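Local coordinates for protein L-threonine 3-dehydrogenase (Clostridioides difficile, PDB 7OL1) that probably catalyses the NAD-dependent oxidation of L-threonine at its 3-hydroxyl group, at residues I139-E144 with T155-N160; P147-P152 with W300-D305; R189-I194 with F260-M265; Y224-T229 with V292-A297. All coordinates share one frame; numbering follows the deposited sequence.

Interaction 1: residues I139-E144 with T155-N160; sequences IAAFGE and TLQRPN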
loop_
_atom_site.group_PDB
_atom_site.type_symbol
_atom_site.label_atom_id
_atom_site.label_comp_id
_atom_site.label_asym_id
_atom_site.label_seq_id
_atom_site.Cartn_x
_atom_site.Cartn_y
_atom_site.Cartn_z
ATOM N N ILE A 139 -9.189 -4.621 -10.234
ATOM C CA ILE A 139 -8.098 -5.054 -11.159
ATOM C C ILE A 139 -6.996 -3.996 -11.145
ATOM O O ILE A 139 -5.839 -4.367 -11.461
ATOM C CB ILE A 139 -8.585 -5.298 -12.598
ATOM C CG1 ILE A 139 -9.810 -4.439 -12.941
ATOM C CG2 ILE A 139 -8.836 -6.777 -12.810
ATOM C CD1 ILE A 139 -10.176 -4.384 -14.426
ATOM N N ALA A 140 -7.330 -2.743 -10.803
ATOM C CA ALA A 140 -6.386 -1.599 -10.857
ATOM C C ALA A 140 -5.291 -1.761 -9.794
ATOM O O ALA A 140 -4.203 -1.134 -9.946
ATOM C CB ALA A 140 -7.137 -0.305 -10.738
ATOM N N ALA A 141 -5.515 -2.646 -8.824
ATOM C CA ALA A 141 -4.555 -2.985 -7.748
ATOM C C ALA A 141 -3.463 -3.934 -8.243
ATOM O O ALA A 141 -2.797 -4.503 -7.365
ATOM C CB ALA A 141 -5.295 -3.651 -6.616
ATOM N N PHE A 142 -3.370 -4.180 -9.558
ATOM C CA PHE A 142 -2.349 -5.033 -10.228
ATOM C C PHE A 142 -1.493 -4.180 -11.197
ATOM O O PHE A 142 -2.065 -3.302 -11.913
ATOM C CB PHE A 142 -3.049 -6.195 -10.940
ATOM C CG PHE A 142 -3.652 -7.256 -10.049
ATOM C CD1 PHE A 142 -2.895 -7.915 -9.105
ATOM C CD2 PHE A 142 -4.974 -7.647 -10.198
ATOM C CE1 PHE A 142 -3.461 -8.891 -8.300
ATOM C CE2 PHE A 142 -5.544 -8.617 -9.387
ATOM C CZ PHE A 142 -4.788 -9.231 -8.427
ATOM N N GLY A 143 -0.174 -4.465 -11.255
ATOM C CA GLY A 143 0.843 -3.784 -12.095
ATOM C C GLY A 143 1.082 -4.409 -13.474
ATOM O O GLY A 143 0.284 -5.274 -13.898
ATOM N N GLU A 144 2.144 -3.970 -14.169
ATOM C CA GLU A 144 2.456 -4.365 -15.576
ATOM C C GLU A 144 3.016 -5.777 -15.576
ATOM O O GLU A 144 2.699 -6.503 -16.523
ATOM C CB GLU A 144 3.451 -3.426 -16.262
ATOM C CG GLU A 144 2.797 -2.535 -17.314
ATOM C CD GLU A 144 3.349 -1.116 -17.391
ATOM O OE1 GLU A 144 4.592 -0.966 -17.361
ATOM O OE2 GLU A 144 2.537 -0.157 -17.458
ATOM N N THR A 155 -0.217 -12.310 -5.230
ATOM C CA THR A 155 0.757 -12.066 -6.315
ATOM C C THR A 155 1.295 -10.645 -6.199
ATOM O O THR A 155 1.118 -10.032 -5.188
ATOM C CB THR A 155 0.157 -12.387 -7.695
ATOM O OG1 THR A 155 1.148 -12.179 -8.715
ATOM C CG2 THR A 155 -1.080 -11.578 -8.012
ATOM N N LEU A 156 1.965 -10.198 -7.235
ATOM C CA LEU A 156 2.731 -8.948 -7.286
ATOM C C LEU A 156 1.699 -7.849 -7.555
ATOM O O LEU A 156 0.916 -8.009 -8.534
ATOM C CB LEU A 156 3.785 -9.138 -8.384
ATOM C CG LEU A 156 4.826 -8.041 -8.541
ATOM C CD1 LEU A 156 6.216 -8.638 -8.513
ATOM C CD2 LEU A 156 4.603 -7.228 -9.821
ATOM N N GLN A 157 1.668 -6.841 -6.661
ATOM C CA GLN A 157 0.774 -5.650 -6.673
ATOM C C GLN A 157 1.644 -4.391 -6.594
ATOM O O GLN A 157 1.983 -3.923 -5.430
ATOM C CB GLN A 157 -0.222 -5.732 -5.510
ATOM C CG GLN A 157 -1.243 -6.854 -5.662
ATOM C CD GLN A 157 -2.128 -7.012 -4.451
ATOM O OE1 GLN A 157 -1.699 -7.473 -3.385
ATOM N NE2 GLN A 157 -3.393 -6.668 -4.625
ATOM N N ARG A 158 2.049 -3.911 -7.777
ATOM C CA ARG A 158 2.804 -2.643 -7.955
ATOM C C ARG A 158 2.182 -1.813 -9.076
ATOM O O ARG A 158 2.809 -1.618 -10.116
ATOM C CB ARG A 158 4.275 -2.909 -8.277
ATOM C CG ARG A 158 4.961 -3.866 -7.314
ATOM C CD ARG A 158 5.405 -3.272 -5.994
ATOM N NE ARG A 158 6.095 -2.007 -6.191
ATOM C CZ ARG A 158 6.886 -1.463 -5.285
ATOM N NH1 ARG A 158 7.112 -2.086 -4.136
ATOM N NH2 ARG A 158 7.470 -0.305 -5.542
ATOM N N PRO A 159 0.973 -1.226 -8.887
ATOM C CA PRO A 159 0.331 -0.432 -9.936
ATOM C C PRO A 159 0.959 0.966 -9.995
ATOM O O PRO A 159 1.569 1.383 -9.047
ATOM C CB PRO A 159 -1.130 -0.446 -9.483
ATOM C CG PRO A 159 -1.005 -0.374 -7.985
ATOM C CD PRO A 159 0.198 -1.225 -7.637
ATOM N N ASN A 160 0.815 1.626 -11.139
ATOM C CA ASN A 160 1.459 2.924 -11.488
ATOM C C ASN A 160 0.387 4.027 -11.597
ATOM O O ASN A 160 0.742 5.152 -12.005
ATOM C CB ASN A 160 2.227 2.795 -12.814
ATOM C CG ASN A 160 1.334 2.408 -13.988
ATOM O OD1 ASN A 160 0.297 1.756 -13.842
ATOM N ND2 ASN A 160 1.721 2.799 -15.186
HETATM O O HOH W 1 2.756 -1.010 -13.422
#
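Residues Ala140-Gly143 run beside Gln157-Pro159 without a hydrogen bond between the two segments, and the CA atoms come closest at Gly143 and Pro159, 4.0 Å apart. The first segment starts with a 3-10 turn, Ile139-Ala141, and then becomes irregular like the second. Gly143 CA makes a CA-H...O contact with Arg158 O. A water also spans the two backbones, with weak bonds to Glu144 N and Arg158 O.

Pro159 sets its ring beside the end of the turn, with CB facing Ala140 O. Gln157 lays its aliphatic part along Ala141, and its CG sits 3.3 Å from Ala141 O. Phe142 has CG anti to its carbonyl carbon (chi1 -71°). Its CB points away, but the ring swings back to the other segment. Phe142 CE1 meets the methyl CG2 of Thr155 at 3.6 Å. Leu156 O lies at the ring edge, in its plane, 3.9 Å from Phe142 CD1.

The polar ends reach beyond this contact. Gln157 NE2 bonds Glu171, and Arg158 forms salt bridges with Glu171 and Asp175 of the second subunit. Both segments belong to the loop between strand 132-138 and helix 162-181. Ala141 and Pro159 pack on Val168 of that helix, and Phe142 lies against Arg189 of strand 184-194.

Interaction 2: residues P147-P152 with W300-D305; sequences PKNMTP and WPNSLD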
loop_
_atom_site.group_PDB
_atom_site.type_symbol
_atom_site.label_atom_id
_atom_site.label_comp_id
_atom_site.label_asym_id
_atom_site.label_seq_id
_atom_site.Cartn_x
_atom_site.Cartn_y
_atom_site.Cartn_z
ATOM N N PRO A 147 1.142 -11.210 -13.127
ATOM C CA PRO A 147 0.836 -12.253 -14.110
ATOM C C PRO A 147 -0.466 -11.914 -14.856
ATOM O O PRO A 147 -1.370 -11.436 -14.178
ATOM C CB PRO A 147 0.663 -13.522 -13.271
ATOM C CG PRO A 147 1.349 -13.236 -11.930
ATOM C CD PRO A 147 1.387 -11.729 -11.774
ATOM N N LYS A 148 -0.547 -12.138 -16.180
ATOM C CA LYS A 148 -1.637 -11.554 -17.017
ATOM C C LYS A 148 -2.735 -12.594 -17.312
ATOM O O LYS A 148 -3.838 -12.189 -17.789
ATOM C CB LYS A 148 -1.035 -10.903 -18.269
ATOM C CG LYS A 148 -0.032 -9.769 -18.005
ATOM C CD LYS A 148 -0.443 -8.342 -18.385
ATOM C CE LYS A 148 -1.328 -8.293 -19.616
ATOM N NZ LYS A 148 -1.492 -6.923 -20.155
ATOM N N ASN A 149 -2.501 -13.875 -16.994
ATOM C CA ASN A 149 -3.393 -15.004 -17.386
ATOM C C ASN A 149 -3.613 -15.913 -16.178
ATOM O O ASN A 149 -2.616 -16.385 -15.583
ATOM C CB ASN A 149 -2.820 -15.737 -18.607
ATOM C CG ASN A 149 -2.829 -14.878 -19.859
ATOM O OD1 ASN A 149 -1.793 -14.359 -20.277
ATOM N ND2 ASN A 149 -4.004 -14.671 -20.430
ATOM N N MET A 150 -4.872 -16.135 -15.808
ATOM C CA MET A 150 -5.238 -16.746 -14.497
ATOM C C MET A 150 -4.365 -16.137 -13.399
ATOM O O MET A 150 -3.565 -16.877 -12.750
ATOM C CB MET A 150 -5.073 -18.265 -14.516
ATOM C CG MET A 150 -6.278 -18.931 -15.106
ATOM S SD MET A 150 -7.650 -19.043 -13.935
ATOM C CE MET A 150 -8.935 -18.711 -15.137
ATOM N N THR A 151 -4.490 -14.819 -13.243
ATOM C CA THR A 151 -3.743 -14.050 -12.222
ATOM C C THR A 151 -4.125 -14.636 -10.879
ATOM O O THR A 151 -5.297 -14.705 -10.542
ATOM C CB THR A 151 -4.019 -12.548 -12.277
ATOM O OG1 THR A 151 -3.756 -12.127 -13.613
ATOM C CG2 THR A 151 -3.159 -11.769 -11.311
ATOM N N PRO A 152 -3.150 -15.132 -10.108
ATOM C CA PRO A 152 -3.434 -15.654 -8.776
ATOM C C PRO A 152 -4.068 -14.628 -7.833
ATOM O O PRO A 152 -3.983 -13.464 -8.105
ATOM C CB PRO A 152 -2.045 -15.960 -8.224
ATOM C CG PRO A 152 -1.206 -16.177 -9.461
ATOM C CD PRO A 152 -1.724 -15.174 -10.459
ATOM N N TRP A 300 -3.321 -4.089 -17.306
ATOM C CA TRP A 300 -4.233 -4.947 -16.522
ATOM C C TRP A 300 -4.200 -6.369 -17.045
ATOM O O TRP A 300 -4.318 -6.593 -18.244
ATOM C CB TRP A 300 -5.666 -4.429 -16.613
ATOM C CG TRP A 300 -5.985 -3.160 -15.892
ATOM C CD1 TRP A 300 -5.290 -2.510 -14.910
ATOM C CD2 TRP A 300 -7.192 -2.420 -16.089
ATOM N NE1 TRP A 300 -5.972 -1.389 -14.510
ATOM C CE2 TRP A 300 -7.151 -1.320 -15.208
ATOM C CE3 TRP A 300 -8.286 -2.589 -16.943
ATOM C CZ2 TRP A 300 -8.176 -0.382 -15.165
ATOM C CZ3 TRP A 300 -9.292 -1.658 -16.903
ATOM C CH2 TRP A 300 -9.236 -0.575 -16.023
ATOM N N PRO A 301 -4.189 -7.359 -16.138
ATOM C CA PRO A 301 -4.489 -8.734 -16.509
ATOM C C PRO A 301 -5.617 -8.910 -17.544
ATOM O O PRO A 301 -6.513 -8.062 -17.666
ATOM C CB PRO A 301 -4.920 -9.362 -15.180
ATOM C CG PRO A 301 -4.216 -8.553 -14.107
ATOM C CD PRO A 301 -3.943 -7.191 -14.702
ATOM N N ASN A 302 -5.534 -10.036 -18.260
ATOM C CA ASN A 302 -6.486 -10.467 -19.310
ATOM C C ASN A 302 -7.596 -11.265 -18.627
ATOM O O ASN A 302 -8.760 -11.204 -19.123
ATOM C CB ASN A 302 -5.810 -11.320 -20.388
ATOM C CG ASN A 302 -4.561 -10.689 -20.969
ATOM O OD1 ASN A 302 -4.556 -9.501 -21.306
ATOM N ND2 ASN A 302 -3.498 -11.481 -21.078
ATOM N N SER A 303 -7.249 -11.990 -17.552
ATOM C CA SER A 303 -8.191 -12.877 -16.812
ATOM C C SER A 303 -7.632 -13.186 -15.420
ATOM O O SER A 303 -6.407 -13.354 -15.301
ATOM C CB SER A 303 -8.468 -14.145 -17.590
ATOM O OG SER A 303 -7.384 -15.053 -17.476
ATOM N N LEU A 304 -8.494 -13.257 -14.408
ATOM C CA LEU A 304 -8.071 -13.503 -13.005
ATOM C C LEU A 304 -8.559 -14.887 -12.608
ATOM O O LEU A 304 -9.551 -15.384 -13.226
ATOM C CB LEU A 304 -8.680 -12.490 -12.017
ATOM C CG LEU A 304 -8.617 -10.995 -12.343
ATOM C CD1 LEU A 304 -9.708 -10.258 -11.578
ATOM C CD2 LEU A 304 -7.256 -10.401 -12.011
ATOM N N ASP A 305 -7.981 -15.399 -11.523
ATOM C CA ASP A 305 -8.347 -16.701 -10.932
ATOM C C ASP A 305 -9.230 -16.479 -9.699
ATOM O O ASP A 305 -8.684 -16.238 -8.608
ATOM C CB ASP A 305 -7.066 -17.511 -10.666
ATOM C CG ASP A 305 -7.308 -18.900 -10.107
ATOM O OD1 ASP A 305 -8.480 -19.338 -10.126
ATOM O OD2 ASP A 305 -6.346 -19.512 -9.616
#
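Ser303 holds OG between its backbone N and its carbonyl carbon (chi1 77°), and in that position Ser303 OG accepts from Met150 N at 3.2 Å. The bond is nearly straight, at 168°. Met150 bends at chi2 and chi3, and this brings its SD to 3.7 Å from Asp305 CB, with the two side chains at about a right angle.

Backbone bonds do most of the joining. Thr151 is bridged to Leu304. Thr151 N donates to Ser303 O at 3.2 Å, and Thr151 O accepts from Asp305 N at 2.9 Å. Lys148 O is held by two donors. Asn302 N reaches Lys148 O in the carbonyl plane, at 2.8 Å, and Ser303 N adds a weak bond. Pro301 sets CB against Thr151 OG1. One branch of Leu304, CD2, comes to 3.9 Å from Thr151 CB, and so adds an apolar touch to the bridge. At one end, Lys148 runs past Asn302 and gives a weak bond from NZ to Trp300 O, while Asp298 O is its stronger partner. At the other, Asp305 OD1 bonds Ser307.

This is an isolated beta bridge between two irregular loops. One follows strand 132-138 of the Rossmann-type sheet, and the other links helix 291-299 to helix 307-313. It fastens the late part of the chain to the nucleotide-binding fold of an extended short-chain dehydrogenase.

Interaction 3: residues R189-I194 with F260-M265; sequences RFPGLI and FNITAM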
loop_
_atom_site.group_PDB
_atom_site.type_symbol
_atom_site.label_atom_id
_atom_site.label_comp_id
_atom_site.label_asym_id
_atom_site.label_seq_id
_atom_site.Cartn_x
_atom_site.Cartn_y
_atom_site.Cartn_z
ATOM N N ARG A 189 -12.075 -7.631 -5.641
ATOM C CA ARG A 189 -11.479 -6.883 -6.762
ATOM C C ARG A 189 -12.439 -7.010 -7.939
ATOM O O ARG A 189 -12.426 -8.022 -8.631
ATOM C CB ARG A 189 -10.076 -7.399 -7.083
ATOM C CG ARG A 189 -9.187 -7.616 -5.866
ATOM C CD ARG A 189 -7.744 -7.801 -6.306
ATOM N NE ARG A 189 -6.834 -7.902 -5.183
ATOM C CZ ARG A 189 -6.234 -9.002 -4.760
ATOM N NH1 ARG A 189 -6.410 -10.165 -5.376
ATOM N NH2 ARG A 189 -5.417 -8.917 -3.726
ATOM N N PHE A 190 -13.271 -6.009 -8.131
ATOM C CA PHE A 190 -14.157 -5.916 -9.308
ATOM C C PHE A 190 -13.326 -5.711 -10.567
ATOM O O PHE A 190 -12.383 -4.913 -10.630
ATOM C CB PHE A 190 -15.181 -4.791 -9.165
ATOM C CG PHE A 190 -16.225 -5.057 -8.122
ATOM C CD1 PHE A 190 -17.129 -6.085 -8.284
ATOM C CD2 PHE A 190 -16.279 -4.298 -6.967
ATOM C CE1 PHE A 190 -18.083 -6.345 -7.313
ATOM C CE2 PHE A 190 -17.235 -4.559 -5.998
ATOM C CZ PHE A 190 -18.143 -5.571 -6.180
ATOM N N PRO A 191 -13.723 -6.420 -11.629
ATOM C CA PRO A 191 -13.306 -6.076 -12.974
ATOM C C PRO A 191 -14.197 -4.974 -13.534
ATOM O O PRO A 191 -14.996 -4.448 -12.797
ATOM C CB PRO A 191 -13.614 -7.373 -13.724
ATOM C CG PRO A 191 -14.862 -7.902 -13.044
ATOM C CD PRO A 191 -14.626 -7.583 -11.583
ATOM N N GLY A 192 -14.073 -4.718 -14.835
ATOM C CA GLY A 192 -15.070 -3.964 -15.612
ATOM C C GLY A 192 -16.467 -4.439 -15.274
ATOM O O GLY A 192 -16.726 -5.649 -15.353
ATOM N N LEU A 193 -17.324 -3.521 -14.844
ATOM C CA LEU A 193 -18.756 -3.807 -14.658
ATOM C C LEU A 193 -19.539 -3.173 -15.806
ATOM O O LEU A 193 -19.145 -2.047 -16.294
ATOM C CB LEU A 193 -19.179 -3.269 -13.294
ATOM C CG LEU A 193 -18.467 -3.912 -12.111
ATOM C CD1 LEU A 193 -19.040 -3.429 -10.788
ATOM C CD2 LEU A 193 -18.557 -5.420 -12.194
ATOM N N ILE A 194 -20.563 -3.922 -16.236
ATOM C CA ILE A 194 -21.557 -3.601 -17.302
ATOM C C ILE A 194 -22.905 -3.453 -16.603
ATOM O O ILE A 194 -23.320 -4.447 -15.929
ATOM C CB ILE A 194 -21.640 -4.729 -18.361
ATOM C CG1 ILE A 194 -20.273 -5.248 -18.800
ATOM C CG2 ILE A 194 -22.460 -4.308 -19.567
ATOM C CD1 ILE A 194 -19.504 -4.240 -19.579
ATOM N N PHE A 260 -10.784 -10.353 -2.685
ATOM C CA PHE A 260 -10.892 -11.602 -3.472
ATOM C C PHE A 260 -11.012 -11.243 -4.936
ATOM O O PHE A 260 -11.908 -10.470 -5.224
ATOM C CB PHE A 260 -12.142 -12.388 -3.089
ATOM C CG PHE A 260 -12.053 -13.160 -1.802
ATOM C CD1 PHE A 260 -11.568 -14.450 -1.796
ATOM C CD2 PHE A 260 -12.541 -12.650 -0.617
ATOM C CE1 PHE A 260 -11.521 -15.196 -0.624
ATOM C CE2 PHE A 260 -12.482 -13.391 0.557
ATOM C CZ PHE A 260 -11.957 -14.658 0.559
ATOM N N ASN A 261 -10.179 -11.817 -5.804
ATOM C CA ASN A 261 -10.421 -11.815 -7.265
ATOM C C ASN A 261 -11.804 -12.400 -7.535
ATOM O O ASN A 261 -12.146 -13.473 -6.952
ATOM C CB ASN A 261 -9.475 -12.709 -8.041
ATOM C CG ASN A 261 -8.052 -12.242 -8.052
ATOM O OD1 ASN A 261 -7.774 -11.084 -7.756
ATOM N ND2 ASN A 261 -7.168 -13.159 -8.414
ATOM N N ILE A 262 -12.567 -11.748 -8.397
ATOM C CA ILE A 262 -13.801 -12.363 -8.928
ATOM C C ILE A 262 -13.854 -12.001 -10.393
ATOM O O ILE A 262 -13.227 -11.015 -10.785
ATOM C CB ILE A 262 -15.064 -11.916 -8.180
ATOM C CG1 ILE A 262 -15.265 -10.407 -8.239
ATOM C CG2 ILE A 262 -15.067 -12.397 -6.752
ATOM C CD1 ILE A 262 -16.663 -9.987 -7.786
ATOM N N THR A 263 -14.536 -12.823 -11.168
ATOM C CA THR A 263 -14.741 -12.584 -12.613
ATOM C C THR A 263 -15.789 -13.574 -13.112
ATOM O O THR A 263 -16.078 -14.573 -12.381
ATOM C CB THR A 263 -13.424 -12.672 -13.378
ATOM O OG1 THR A 263 -13.680 -12.168 -14.690
ATOM C CG2 THR A 263 -12.901 -14.088 -13.389
ATOM N N ALA A 264 -16.377 -13.230 -14.257
ATOM C CA ALA A 264 -17.454 -13.983 -14.933
ATOM C C ALA A 264 -17.050 -14.292 -16.373
ATOM O O ALA A 264 -17.623 -15.229 -16.937
ATOM C CB ALA A 264 -18.719 -13.163 -14.906
ATOM N N MET A 265 -16.122 -13.508 -16.933
ATOM C CA MET A 265 -15.769 -13.535 -18.373
ATOM C C MET A 265 -14.525 -12.660 -18.621
ATOM O O MET A 265 -14.257 -11.790 -17.793
ATOM C CB MET A 265 -16.963 -13.118 -19.260
ATOM C CG MET A 265 -17.649 -11.787 -18.941
ATOM S SD MET A 265 -19.360 -11.536 -19.647
ATOM C CE MET A 265 -20.334 -12.540 -18.536
#
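Arg189 and Asn261 pair as a parallel beta bridge, with CA atoms 5.1 Å apart, and beyond it the two segments diverge. Arg189 N donates to Phe260 O at 2.9 Å. The Arg189 and Asn261 side chains lie on the same face of the sheet.

There they meet through a hydrogen bond. Arg189 runs extended from CG to NE, and this carries its NH1 to Asn261 OD1, 2.9 Å away. The oxygen lies in the guanidinium plane, but the donor stands above the plane of the amide carbonyl, 48° out of it. The two flat groups are turned 56° against each other. NH1 also gives a bond to Gln153 O, and NH2 forms a salt bridge with Glu171. The buried charge is therefore met from several sides, which should fix its orientation.

Phe190 and Ile262 take the other face and lie side by side, pointing the same way. Ile262 has CG1 between its backbone N and carbonyl carbon (chi1 59°), and Ile262 CD1 reaches Phe190 CE1 at 3.9 Å. Pro191 CD rests near Ile262 O, 3.8 Å away.

Strand 260-261 is a short neighbour of strand 184-194 in the main sheet. Helix 236-248 packs on Phe190 and Ile262, and helix 307-313 on Phe260 and Ile262. Strand 232-235 meets Pro191 and Ile262 through Met234.

Interaction 4: residues Y224-T229 with V292-A297; sequences YIAEGT and VRQSIA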
loop_
_atom_site.group_PDB
_atom_site.type_symbol
_atom_site.label_atom_id
_atom_site.label_comp_id
_atom_site.label_asym_id
_atom_site.label_seq_id
_atom_site.Cartn_x
_atom_site.Cartn_y
_atom_site.Cartn_z
ATOM N N TYR A 224 -12.863 2.532 -28.863
ATOM C CA TYR A 224 -11.676 3.326 -28.445
ATOM C C TYR A 224 -10.596 2.334 -27.981
ATOM O O TYR A 224 -9.465 2.764 -27.638
ATOM C CB TYR A 224 -12.065 4.445 -27.456
ATOM C CG TYR A 224 -12.787 4.060 -26.184
ATOM C CD1 TYR A 224 -14.172 3.974 -26.123
ATOM C CD2 TYR A 224 -12.085 3.830 -25.011
ATOM C CE1 TYR A 224 -14.832 3.628 -24.949
ATOM C CE2 TYR A 224 -12.729 3.486 -23.829
ATOM C CZ TYR A 224 -14.108 3.385 -23.793
ATOM O OH TYR A 224 -14.715 3.046 -22.617
ATOM N N ILE A 225 -10.914 1.034 -28.049
ATOM C CA ILE A 225 -10.058 -0.076 -27.540
ATOM C C ILE A 225 -9.787 -1.065 -28.681
ATOM O O ILE A 225 -10.757 -1.479 -29.364
ATOM C CB ILE A 225 -10.719 -0.709 -26.300
ATOM C CG1 ILE A 225 -10.241 -0.007 -25.023
ATOM C CG2 ILE A 225 -10.492 -2.211 -26.240
ATOM C CD1 ILE A 225 -11.200 -0.109 -23.855
ATOM N N ALA A 226 -8.502 -1.401 -28.859
ATOM C CA ALA A 226 -7.936 -2.176 -29.988
ATOM C C ALA A 226 -8.548 -3.574 -29.997
ATOM O O ALA A 226 -8.846 -4.079 -28.905
ATOM C CB ALA A 226 -6.434 -2.245 -29.864
ATOM N N GLU A 227 -8.710 -4.168 -31.181
ATOM C CA GLU A 227 -9.341 -5.506 -31.351
ATOM C C GLU A 227 -8.400 -6.545 -30.739
ATOM O O GLU A 227 -7.196 -6.238 -30.625
ATOM C CB GLU A 227 -9.714 -5.756 -32.819
ATOM C CG GLU A 227 -8.665 -6.442 -33.679
ATOM C CD GLU A 227 -9.081 -6.536 -35.142
ATOM O OE1 GLU A 227 -10.192 -7.036 -35.407
ATOM O OE2 GLU A 227 -8.313 -6.085 -36.013
ATOM N N GLY A 228 -8.941 -7.675 -30.275
ATOM C CA GLY A 228 -8.162 -8.721 -29.578
ATOM C C GLY A 228 -7.635 -8.342 -28.181
ATOM O O GLY A 228 -6.999 -9.223 -27.549
ATOM N N THR A 229 -7.882 -7.125 -27.668
ATOM C CA THR A 229 -7.528 -6.732 -26.273
ATOM C C THR A 229 -8.510 -7.390 -25.288
ATOM O O THR A 229 -9.704 -7.068 -25.333
ATOM C CB THR A 229 -7.473 -5.211 -26.098
ATOM O OG1 THR A 229 -6.503 -4.676 -27.000
ATOM C CG2 THR A 229 -7.102 -4.818 -24.685
ATOM N N VAL A 292 -4.290 6.222 -24.419
ATOM C CA VAL A 292 -4.140 6.400 -22.941
ATOM C C VAL A 292 -4.924 5.288 -22.234
ATOM O O VAL A 292 -4.421 4.815 -21.194
ATOM C CB VAL A 292 -4.577 7.786 -22.414
ATOM C CG1 VAL A 292 -3.953 8.079 -21.044
ATOM C CG2 VAL A 292 -4.279 8.909 -23.400
ATOM N N ARG A 293 -6.098 4.912 -22.763
ATOM C CA ARG A 293 -7.005 3.881 -22.174
ATOM C C ARG A 293 -6.497 2.478 -22.538
ATOM O O ARG A 293 -6.510 1.602 -21.649
ATOM C CB ARG A 293 -8.455 4.067 -22.642
ATOM C CG ARG A 293 -9.400 4.685 -21.614
ATOM C CD ARG A 293 -9.711 6.164 -21.816
ATOM N NE ARG A 293 -10.164 6.469 -23.175
ATOM C CZ ARG A 293 -11.431 6.586 -23.593
ATOM N NH1 ARG A 293 -12.455 6.440 -22.764
ATOM N NH2 ARG A 293 -11.665 6.856 -24.866
ATOM N N GLN A 294 -6.100 2.277 -23.798
ATOM C CA GLN A 294 -5.356 1.081 -24.274
ATOM C C GLN A 294 -4.186 0.808 -23.320
ATOM O O GLN A 294 -4.098 -0.322 -22.808
ATOM C CB GLN A 294 -4.841 1.309 -25.696
ATOM C CG GLN A 294 -4.278 0.052 -26.335
ATOM C CD GLN A 294 -5.369 -0.974 -26.500
ATOM O OE1 GLN A 294 -6.461 -0.661 -26.982
ATOM N NE2 GLN A 294 -5.087 -2.204 -26.086
ATOM N N SER A 295 -3.322 1.805 -23.097
ATOM C CA SER A 295 -2.229 1.781 -22.089
ATOM C C SER A 295 -2.717 1.090 -20.821
ATOM O O SER A 295 -2.085 0.101 -20.441
ATOM C CB SER A 295 -1.701 3.156 -21.754
ATOM O OG SER A 295 -0.366 3.296 -22.209
ATOM N N ILE A 296 -3.800 1.589 -20.211
ATOM C CA ILE A 296 -4.301 1.116 -18.880
ATOM C C ILE A 296 -4.866 -0.309 -19.039
ATOM O O ILE A 296 -4.663 -1.122 -18.122
ATOM C CB ILE A 296 -5.320 2.076 -18.209
ATOM C CG1 ILE A 296 -5.035 3.558 -18.465
ATOM C CG2 ILE A 296 -5.399 1.810 -16.707
ATOM C CD1 ILE A 296 -5.811 4.497 -17.559
ATOM N N ALA A 297 -5.543 -0.619 -20.148
ATOM C CA ALA A 297 -6.087 -1.971 -20.427
ATOM C C ALA A 297 -4.918 -2.951 -20.561
ATOM O O ALA A 297 -5.049 -4.117 -20.109
ATOM C CB ALA A 297 -6.941 -1.969 -21.668
#
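The guanidinium of Arg293 lies flat over one face of the Tyr224 ring, with centres 3.8 Å apart and planes at 6°. It is shifted toward the CD2-CE2 side: NH2 sits near CD2 and NH1 near CE2. Arg293 bends at chi2 and chi3 to lay the group there. Its NE makes a salt bridge with Asp290, and Tyr224 OH bonds Gly203 O.

Gln294 makes the second link. Its CG is anti to the backbone N (chi1 -170°), and a bend at chi2 turns the amide toward the type II turn Ala226-Thr229. Gln294 OE1 accepts from Ala226 N at 2.9 Å, nearly straight at 172°. Gln294 NE2 donates to Thr229 OG1 at 3.0 Å and also to Asp298 OD1. Thr229 OG1 in turn donates to Ala226 O, 3.1 Å away, across the turn. Methyl CG2 of Thr229 meets Ala297 CB at 4.2 Å.

One amide thus uses both its ends to fix the loop on helix 291-299. The threonine hydroxyl is donor and acceptor at once. The stack is a cation-pi contact, and the nearby Asp290 would partly balance the arginine charge.

From the N terminus, interaction 1 comes first and closes a short loop within the link between strand 132-138 and helix 162-181. Residues 147-152 leave from inside that loop to reach 300-305, so interactions 1 and 2 cross. Interactions 3 and 4 both nest inside the long loop closed by interaction 2. They cross each other, because 224-229 lies between the segments of interaction 3 while 292-297 lies after 260-265. Interactions 1, 2 and 3 touch one another. Phe142 meets Leu304 and Asn261, and Asn261 ND2 makes a weak bond to Pro152 O. Interactions 2 and 4 join the later part of the chain to earlier loops, and interaction 3 adds strand 260-261 to the main sheet.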